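Local coordinates for protein glycerol-3-phosphate dehydrogenase [NAD(P)+] (Coxiella burnetii, PDB 3K96) that probably reduces dihydroxyacetone phosphate to sn-glycerol 3-phosphate with NADH or NADPH, supplying the key precursor for phospholipid synthesis, at residues T42-V47 with E191-Q196. Numbering follows the deposited sequence.
Sequences TALALV and ERLHGQ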
loop_
_atom_site.group_PDB
_atom_site.type_symbol
_atom_site.label_atom_id
_atom_site.label_comp_id
_atom_site.label_asym_id
_atom_site.label_seq_id
_atom_site.Cartn_x
_atom_site.Cartn_y
_atom_site.Cartn_z
ATOM N N THR A 42 -0.366 -23.950 -9.959
ATOM C CA THR A 42 -1.421 -24.395 -10.847
ATOM C C THR A 42 -1.959 -23.237 -11.694
ATOM O O THR A 42 -2.263 -23.424 -12.870
ATOM C CB THR A 42 -2.573 -25.046 -10.068
ATOM O OG1 THR A 42 -2.073 -26.120 -9.262
ATOM C CG2 THR A 42 -3.639 -25.583 -11.021
ATOM N N ALA A 43 -2.083 -22.050 -11.096
ATOM C CA ALA A 43 -2.560 -20.871 -11.816
ATOM C C ALA A 43 -1.574 -20.511 -12.944
ATOM O O ALA A 43 -1.974 -20.189 -14.049
ATOM C CB ALA A 43 -2.743 -19.671 -10.849
ATOM N N LEU A 44 -0.289 -20.547 -12.644
ATOM C CA LEU A 44 0.739 -20.285 -13.667
ATOM C C LEU A 44 0.638 -21.340 -14.786
ATOM O O LEU A 44 0.789 -21.028 -15.979
ATOM C CB LEU A 44 2.130 -20.297 -13.037
ATOM C CG LEU A 44 2.518 -19.029 -12.279
ATOM C CD1 LEU A 44 3.679 -19.296 -11.323
ATOM C CD2 LEU A 44 2.804 -17.891 -13.266
ATOM N N ALA A 45 0.374 -22.579 -14.398
ATOM C CA ALA A 45 0.245 -23.667 -15.374
ATOM C C ALA A 45 -0.930 -23.411 -16.299
ATOM O O ALA A 45 -0.864 -23.724 -17.498
ATOM C CB ALA A 45 0.112 -25.033 -14.658
ATOM N N LEU A 46 -2.007 -22.825 -15.754
ATOM C CA LEU A 46 -3.179 -22.499 -16.555
ATOM C C LEU A 46 -2.905 -21.360 -17.498
ATOM O O LEU A 46 -3.339 -21.384 -18.640
ATOM C CB LEU A 46 -4.387 -22.126 -15.679
ATOM C CG LEU A 46 -5.070 -23.254 -14.933
ATOM C CD1 LEU A 46 -6.093 -22.711 -13.949
ATOM C CD2 LEU A 46 -5.701 -24.207 -15.965
ATOM N N VAL A 47 -2.234 -20.317 -17.013
ATOM C CA VAL A 47 -1.920 -19.194 -17.877
ATOM C C VAL A 47 -1.200 -19.685 -19.137
ATOM O O VAL A 47 -1.538 -19.278 -20.247
ATOM C CB VAL A 47 -1.045 -18.157 -17.155
ATOM C CG1 VAL A 47 -0.432 -17.186 -18.146
ATOM C CG2 VAL A 47 -1.882 -17.411 -16.063
ATOM N N GLU A 191 8.125 -13.927 -23.123
ATOM C CA GLU A 191 7.407 -14.334 -24.313
ATOM C C GLU A 191 6.345 -15.401 -23.994
ATOM O O GLU A 191 5.239 -15.339 -24.510
ATOM C CB GLU A 191 8.367 -14.838 -25.376
ATOM C CG GLU A 191 7.644 -15.142 -26.683
ATOM C CD GLU A 191 8.580 -15.572 -27.795
ATOM O OE1 GLU A 191 9.643 -16.165 -27.492
ATOM O OE2 GLU A 191 8.229 -15.319 -28.972
ATOM N N ARG A 192 6.673 -16.382 -23.157
ATOM C CA ARG A 192 5.684 -17.406 -22.798
ATOM C C ARG A 192 4.518 -16.918 -21.931
ATOM O O ARG A 192 3.382 -17.347 -22.109
ATOM C CB ARG A 192 6.339 -18.523 -21.981
ATOM C CG ARG A 192 7.086 -19.602 -22.752
ATOM C CD ARG A 192 7.450 -20.710 -21.777
ATOM N NE ARG A 192 8.173 -21.825 -22.388
ATOM C CZ ARG A 192 7.606 -22.890 -22.938
ATOM N NH1 ARG A 192 6.298 -23.005 -23.002
ATOM N NH2 ARG A 192 8.364 -23.852 -23.433
ATOM N N LEU A 193 4.828 -16.049 -20.969
ATOM C CA LEU A 193 3.869 -15.617 -19.942
ATOM C C LEU A 193 3.099 -14.336 -20.201
ATOM O O LEU A 193 1.918 -14.232 -19.881
ATOM C CB LEU A 193 4.634 -15.421 -18.626
ATOM C CG LEU A 193 5.082 -16.676 -17.888
ATOM C CD1 LEU A 193 6.258 -16.390 -16.963
ATOM C CD2 LEU A 193 3.898 -17.315 -17.126
ATOM N N HIS A 194 3.794 -13.353 -20.741
ATOM C CA HIS A 194 3.205 -12.066 -20.968
ATOM C C HIS A 194 2.018 -12.110 -21.900
ATOM O O HIS A 194 2.043 -12.781 -22.940
ATOM C CB HIS A 194 4.231 -11.088 -21.507
ATOM C CG HIS A 194 3.686 -9.713 -21.656
ATOM N ND1 HIS A 194 3.421 -8.904 -20.573
ATOM C CD2 HIS A 194 3.321 -9.014 -22.754
ATOM C CE1 HIS A 194 2.937 -7.752 -21.001
ATOM N NE2 HIS A 194 2.862 -7.796 -22.322
ATOM N N GLY A 195 0.973 -11.399 -21.518
ATOM C CA GLY A 195 -0.220 -11.357 -22.313
ATOM C C GLY A 195 -1.208 -10.365 -21.782
ATOM O O GLY A 195 -1.009 -9.766 -20.726
ATOM N N GLN A 196 -2.256 -10.160 -22.555
ATOM C CA GLN A 196 -3.343 -9.239 -22.237
ATOM C C GLN A 196 -3.677 -8.968 -20.740
ATOM O O GLN A 196 -3.463 -7.852 -20.281
ATOM C CB GLN A 196 -4.594 -9.652 -23.039
ATOM C CG GLN A 196 -4.792 -11.176 -23.212
ATOM C CD GLN A 196 -3.695 -11.861 -24.052
ATOM O OE1 GLN A 196 -2.945 -11.210 -24.783
ATOM N NE2 GLN A 196 -3.608 -13.179 -23.940
#
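In the Rossmann-type nucleotide-binding domain, Leu44 and Val47, one turn apart on helix 39-49, receive Leu193 from the C-terminal end of helix 183-193. The contact is small and mostly apolar, methyl against methyl, with one valine methyl against a backbone carbonyl. CD2 of Leu193 lies 4.1 Å from CD2 of Leu44, the two leucine side chains slanting across each other, and the same Leu193 CD2 sits 4.5 Å from Val47 CG1. That valine methyl is anti to its own backbone nitrogen (chi1 165°), which swings it over the end of the other helix, 4.2 Å from the carbonyl O of Leu193. Leu193 has its CG anti to the carbonyl carbon (chi1 -74°), and this carries CD2 across to helix 39-49. The chain leaves helical geometry at His194 and runs on into strand 198-203, whose Phe198 and Val200 touch Leu44 and Leu193 respectively. Leu44 also lies close to Trp40, a predicted NADPH-binding residue, which places the contact near the probable cofactor site. Helix 39-49 follows strand 32-35 and a glycine-rich turn consistent with the GxGxxG motif, as in the beta-alpha unit that opens a dinucleotide-binding fold.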